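Local coordinates for protein esterase LipW (Mycobacterium marinum, PDB 3QH4) that probably hydrolyses ester bonds, as a mycobacterial hydrolase of the alpha/beta hydrolase fold with strict substrate selectivity, at residues V73-Y78 with A118-D123; I188-H193 with A245-T250. All coordinates share one frame; numbering follows the deposited sequence.

Both contacts belong to the eight-stranded mixed sheet of the alpha/beta hydrolase fold, their centres 20 Å apart and their nearest atoms about 9 Å apart without touching. Contact 1 joins antiparallel strand 72-79 to strand 118-122. Contact 2 begins the parallel pairing of strands 189-193 and 250-255. Strands 85-91 and 160-165 lie between the two pairs, and the turn after 160-165 carries Ser166, the likely nucleophile of a GxSxG elbow whose probable triad partners are His288 and Asp258. Contact 2 is nearer to this feature in strand order: strand 189-193 runs beside 160-165, and the Leu192 side chain lies near the elbow residues without touching them.

Contact 1: residues V73-Y78 with A118-D123; sequences VPVRIY and AVVSVD
Tyr78 CG stands anti to its own carbonyl carbon (chi1 -57°) and Ser121 OG anti to its backbone N (chi1 176°), torsions that put the ring and the serine on one face of the sheet. The two strands are an antiparallel pair of the mixed alpha/beta hydrolase sheet; 72-79 is also antiparallel to 59-66, while 118-122 runs parallel to 85-91. Ser121 CB meets the ring at Tyr78 CE1, 4.0 Å away, and water 1 bridges the two hydroxyls, 3.0 Å from Tyr78 OH and 2.7 Å from Ser121 OG. The phenol oxygen is also hydrogen-bonded to His105 ND1, so two partners hold the tip of the ring. The edge of the Tyr78 ring faces the backbone, with Val119 O in the ring plane beside Tyr78 CD1.

Arg76 with Ser121 and Tyr78 with Val119 are hydrogen-bonded pairs, and the bond from Ser121 N to Arg76 O is almost straight (177°) at 2.9 Å. Between them, Ile77 and Val120 form a non-hydrogen-bonded pair on the other face, their side chains side by side and pointing the same way, with CG2 meeting CG2 at 4.1 Å. Helix 134-148 covers Val75 and Val120 through Val142, while helix 105-115 packs over Tyr78 and Ser121. Arg76 leads away from Ser121 towards salt bridges with Asp62 and Asp102.

Where strand 118-122 ends, the backbone pairing continues for one more residue, as Asp123 N donates to Pro74 O at 3.0 Å. The Asp123 side chain crosses the proline ring there, with OD2 3.6 Å from Pro74 CG.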
loop_
_atom_site.group_PDB
_atom_site.type_symbol
_atom_site.label_atom_id
_atom_site.label_comp_id
_atom_site.label_asym_id
_atom_site.label_seq_id
_atom_site.Cartn_x
_atom_site.Cartn_y
_atom_site.Cartn_z
ATOM N N VAL A 73 -5.379 -16.477 -6.709
ATOM C CA VAL A 73 -5.269 -15.096 -6.306
ATOM C C VAL A 73 -5.064 -14.346 -7.631
ATOM O O VAL A 73 -4.078 -14.601 -8.304
ATOM C CB VAL A 73 -4.040 -14.916 -5.372
ATOM C CG1 VAL A 73 -3.805 -13.421 -5.083
ATOM C CG2 VAL A 73 -4.241 -15.731 -4.060
ATOM N N PRO A 74 -6.009 -13.467 -8.025
ATOM C CA PRO A 74 -5.798 -12.674 -9.253
ATOM C C PRO A 74 -4.672 -11.669 -9.056
ATOM O O PRO A 74 -4.423 -11.217 -7.932
ATOM C CB PRO A 74 -7.113 -11.927 -9.451
ATOM C CG PRO A 74 -8.130 -12.712 -8.622
ATOM C CD PRO A 74 -7.329 -13.214 -7.432
ATOM N N VAL A 75 -3.980 -11.387 -10.147
ATOM C CA VAL A 75 -2.906 -10.404 -10.157
ATOM C C VAL A 75 -3.045 -9.536 -11.392
ATOM O O VAL A 75 -3.662 -9.936 -12.395
ATOM C CB VAL A 75 -1.489 -11.046 -10.109
ATOM C CG1 VAL A 75 -1.228 -11.730 -8.738
ATOM C CG2 VAL A 75 -1.272 -12.023 -11.289
ATOM N N ARG A 76 -2.500 -8.328 -11.305
ATOM C CA ARG A 76 -2.340 -7.487 -12.491
ATOM C C ARG A 76 -0.854 -7.235 -12.678
ATOM O O ARG A 76 -0.165 -6.800 -11.759
ATOM C CB ARG A 76 -3.109 -6.170 -12.356
ATOM C CG ARG A 76 -2.962 -5.267 -13.610
ATOM C CD ARG A 76 -4.059 -4.214 -13.668
ATOM N NE ARG A 76 -5.388 -4.819 -13.822
ATOM C CZ ARG A 76 -6.535 -4.194 -13.581
ATOM N NH1 ARG A 76 -6.556 -2.926 -13.153
ATOM N NH2 ARG A 76 -7.686 -4.855 -13.779
ATOM N N ILE A 77 -0.368 -7.507 -13.881
ATOM C CA ILE A 77 1.058 -7.378 -14.133
ATOM C C ILE A 77 1.303 -6.179 -15.041
ATOM O O ILE A 77 0.730 -6.096 -16.141
ATOM C CB ILE A 77 1.647 -8.668 -14.738
ATOM C CG1 ILE A 77 1.275 -9.875 -13.868
ATOM C CG2 ILE A 77 3.187 -8.567 -14.850
ATOM C CD1 ILE A 77 1.621 -11.221 -14.500
ATOM N N TYR A 78 2.177 -5.286 -14.573
ATOM C CA TYR A 78 2.543 -4.069 -15.301
ATOM C C TYR A 78 3.972 -4.227 -15.762
ATOM O O TYR A 78 4.829 -4.609 -14.972
ATOM C CB TYR A 78 2.443 -2.853 -14.362
ATOM C CG TYR A 78 1.089 -2.640 -13.728
ATOM C CD1 TYR A 78 0.673 -3.420 -12.642
ATOM C CD2 TYR A 78 0.246 -1.631 -14.184
ATOM C CE1 TYR A 78 -0.554 -3.205 -12.048
ATOM C CE2 TYR A 78 -0.980 -1.394 -13.604
ATOM C CZ TYR A 78 -1.372 -2.190 -12.532
ATOM O OH TYR A 78 -2.574 -1.953 -11.957
ATOM N N ALA A 118 8.817 -3.973 -13.651
ATOM C CA ALA A 118 7.531 -4.657 -13.645
ATOM C C ALA A 118 6.925 -4.532 -12.244
ATOM O O ALA A 118 7.646 -4.435 -11.228
ATOM C CB ALA A 118 7.716 -6.145 -13.998
ATOM N N VAL A 119 5.602 -4.502 -12.206
ATOM C CA VAL A 119 4.883 -4.493 -10.931
ATOM C C VAL A 119 3.848 -5.622 -11.006
ATOM O O VAL A 119 3.127 -5.757 -12.008
ATOM C CB VAL A 119 4.175 -3.135 -10.707
ATOM C CG1 VAL A 119 3.342 -3.140 -9.404
ATOM C CG2 VAL A 119 5.206 -1.966 -10.663
ATOM N N VAL A 120 3.766 -6.412 -9.947
ATOM C CA VAL A 120 2.706 -7.435 -9.855
ATOM C C VAL A 120 1.830 -7.025 -8.681
ATOM O O VAL A 120 2.272 -7.073 -7.523
ATOM C CB VAL A 120 3.280 -8.851 -9.687
ATOM C CG1 VAL A 120 2.187 -9.921 -9.566
ATOM C CG2 VAL A 120 4.201 -9.188 -10.882
ATOM N N SER A 121 0.588 -6.636 -8.997
ATOM C CA SER A 121 -0.347 -6.142 -7.987
ATOM C C SER A 121 -1.246 -7.298 -7.538
ATOM O O SER A 121 -1.811 -8.021 -8.389
ATOM C CB SER A 121 -1.173 -4.987 -8.576
ATOM O OG SER A 121 -2.154 -4.556 -7.652
ATOM N N VAL A 122 -1.388 -7.441 -6.215
ATOM C CA VAL A 122 -2.087 -8.590 -5.604
ATOM C C VAL A 122 -3.558 -8.282 -5.312
ATOM O O VAL A 122 -3.856 -7.312 -4.589
ATOM C CB VAL A 122 -1.403 -9.010 -4.269
ATOM C CG1 VAL A 122 -2.103 -10.253 -3.653
ATOM C CG2 VAL A 122 0.065 -9.282 -4.447
ATOM N N ASP A 123 -4.470 -9.083 -5.864
ATOM C CA ASP A 123 -5.895 -8.920 -5.536
ATOM C C ASP A 123 -6.175 -9.806 -4.330
ATOM O O ASP A 123 -6.749 -10.907 -4.471
ATOM C CB ASP A 123 -6.777 -9.351 -6.722
ATOM C CG ASP A 123 -8.230 -8.976 -6.556
ATOM O OD1 ASP A 123 -8.574 -8.187 -5.660
ATOM O OD2 ASP A 123 -9.054 -9.474 -7.369
HETATM O O HOH W 1 -3.402 -2.695 -9.206
#

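Contact 2: residues I188-H193 with A245-T250; sequences IFQLLH and AGLPAT
Gln190 and Thr250 are the parallel pair at which strand 250-255 first joins strand 189-193 in the alpha/beta hydrolase sheet, and their side chains meet on the face covered by helices 167-181 and 261-273. Gln190 CG sits between its backbone N and carbonyl carbon (chi1 61°). From there the extended chain brings the amide across Thr250, placing NE2 3.0 Å from Thr250 OG1, and on to Pro248 O, to which NE2 donates a weak hydrogen bond of 3.3 Å. Thr250 OG1 itself donates to Pro248 O at 2.9 Å, so this carbonyl receives two side-chain donors. The backbone adds a shorter bond, from Gln190 N to Ala249 O at 2.8 Å, with a C=O...N angle of 168°.

On the other face of the strand, Ala249 O lies over one face of the Phe189 ring, 3.4 Å above its plane and offset toward the rim, and Ala249 CB touches Phe189 CD1. Leu311 and Ala314 of helix 298-315 pack against this phenylalanine.

The close fit gives way toward Ile188 and the amide N of Ala249, in residues that are both partly exposed. Here the side chain of Ile188 points away from the loop, and water 2, 2.9 Å from both Ile188 O and Ala249 N, donates to the first and accepts from the second. Direct backbone hydrogen bonding between the two segments begins at Ala249 O.

The chemistry implies that the loop is fixed to the strand at its buried end: the carbonyls of Pro248 and Ala249 take protein donors, whereas Ile188 O and Ala249 N are linked through a water.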
loop_
_atom_site.group_PDB
_atom_site.type_symbol
_atom_site.label_atom_id
_atom_site.label_comp_id
_atom_site.label_asym_id
_atom_site.label_seq_id
_atom_site.Cartn_x
_atom_site.Cartn_y
_atom_site.Cartn_z
ATOM N N ILE A 188 15.137 -6.751 -1.978
ATOM C CA ILE A 188 16.164 -5.732 -1.891
ATOM C C ILE A 188 15.650 -4.346 -1.512
ATOM O O ILE A 188 16.447 -3.440 -1.216
ATOM C CB ILE A 188 17.012 -5.623 -3.176
ATOM C CG1 ILE A 188 16.176 -5.110 -4.361
ATOM C CG2 ILE A 188 17.706 -6.997 -3.464
ATOM C CD1 ILE A 188 17.037 -4.742 -5.584
ATOM N N PHE A 189 14.331 -4.170 -1.505
ATOM C CA PHE A 189 13.806 -2.854 -1.187
ATOM C C PHE A 189 12.360 -2.974 -0.780
ATOM O O PHE A 189 11.643 -3.828 -1.328
ATOM C CB PHE A 189 13.889 -1.936 -2.409
ATOM C CG PHE A 189 13.791 -0.468 -2.068
ATOM C CD1 PHE A 189 14.923 0.232 -1.646
ATOM C CD2 PHE A 189 12.573 0.210 -2.180
ATOM C CE1 PHE A 189 14.840 1.599 -1.340
ATOM C CE2 PHE A 189 12.466 1.568 -1.836
ATOM C CZ PHE A 189 13.611 2.268 -1.424
ATOM N N GLN A 190 11.929 -2.119 0.149
ATOM C CA GLN A 190 10.494 -2.031 0.482
ATOM C C GLN A 190 10.019 -0.591 0.368
ATOM O O GLN A 190 10.634 0.343 0.921
ATOM C CB GLN A 190 10.178 -2.609 1.883
ATOM C CG GLN A 190 10.864 -1.924 3.066
ATOM C CD GLN A 190 10.447 -2.530 4.422
ATOM O OE1 GLN A 190 9.281 -2.901 4.643
ATOM N NE2 GLN A 190 11.429 -2.700 5.301
ATOM N N LEU A 191 8.879 -0.417 -0.284
ATOM C CA LEU A 191 8.334 0.933 -0.490
ATOM C C LEU A 191 6.983 0.994 0.206
ATOM O O LEU A 191 6.053 0.259 -0.152
ATOM C CB LEU A 191 8.202 1.204 -2.000
ATOM C CG LEU A 191 7.715 2.597 -2.401
ATOM C CD1 LEU A 191 8.377 2.997 -3.722
ATOM C CD2 LEU A 191 6.187 2.592 -2.524
ATOM N N LEU A 192 6.925 1.783 1.273
ATOM C CA LEU A 192 5.742 1.816 2.150
ATOM C C LEU A 192 5.128 3.218 2.061
ATOM O O LEU A 192 5.620 4.183 2.684
ATOM C CB LEU A 192 6.120 1.476 3.599
ATOM C CG LEU A 192 6.948 0.210 3.822
ATOM C CD1 LEU A 192 7.341 0.071 5.287
ATOM C CD2 LEU A 192 6.181 -1.049 3.377
ATOM N N HIS A 193 4.074 3.333 1.268
ATOM C CA HIS A 193 3.360 4.606 1.191
ATOM C C HIS A 193 2.220 4.689 2.207
ATOM O O HIS A 193 1.347 3.816 2.252
ATOM C CB HIS A 193 2.871 4.885 -0.249
ATOM C CG HIS A 193 2.082 6.154 -0.376
ATOM N ND1 HIS A 193 2.514 7.351 0.159
ATOM C CD2 HIS A 193 0.900 6.416 -0.989
ATOM C CE1 HIS A 193 1.621 8.293 -0.103
ATOM N NE2 HIS A 193 0.628 7.750 -0.785
ATOM N N ALA A 245 16.380 -4.982 12.690
ATOM C CA ALA A 245 17.654 -5.122 11.980
ATOM C C ALA A 245 17.521 -6.119 10.853
ATOM O O ALA A 245 16.862 -7.160 10.994
ATOM C CB ALA A 245 18.787 -5.527 12.921
ATOM N N GLY A 246 18.137 -5.798 9.720
ATOM C CA GLY A 246 18.164 -6.728 8.599
ATOM C C GLY A 246 17.013 -6.621 7.614
ATOM O O GLY A 246 17.017 -7.315 6.577
ATOM N N LEU A 247 16.026 -5.784 7.924
ATOM C CA LEU A 247 14.973 -5.495 6.943
ATOM C C LEU A 247 15.553 -4.757 5.731
ATOM O O LEU A 247 16.609 -4.104 5.847
ATOM C CB LEU A 247 13.841 -4.687 7.584
ATOM C CG LEU A 247 13.053 -5.464 8.643
ATOM C CD1 LEU A 247 12.031 -4.546 9.332
ATOM C CD2 LEU A 247 12.313 -6.694 8.036
ATOM N N PRO A 248 14.894 -4.887 4.559
ATOM C CA PRO A 248 15.379 -4.237 3.341
ATOM C C PRO A 248 15.350 -2.716 3.451
ATOM O O PRO A 248 14.499 -2.158 4.166
ATOM C CB PRO A 248 14.405 -4.692 2.244
ATOM C CG PRO A 248 13.401 -5.553 2.893
ATOM C CD PRO A 248 13.663 -5.670 4.346
ATOM N N ALA A 249 16.285 -2.083 2.744
ATOM C CA ALA A 249 16.247 -0.646 2.502
ATOM C C ALA A 249 14.822 -0.186 2.184
ATOM O O ALA A 249 14.062 -0.888 1.504
ATOM C CB ALA A 249 17.180 -0.297 1.382
ATOM N N THR A 250 14.463 0.982 2.706
ATOM C CA THR A 250 13.059 1.406 2.769
ATOM C C THR A 250 12.868 2.832 2.245
ATOM O O THR A 250 13.743 3.691 2.475
ATOM C CB THR A 250 12.599 1.350 4.247
ATOM O OG1 THR A 250 12.670 -0.009 4.698
ATOM C CG2 THR A 250 11.135 1.864 4.438
HETATM O O HOH W 2 18.102 -3.678 1.190
#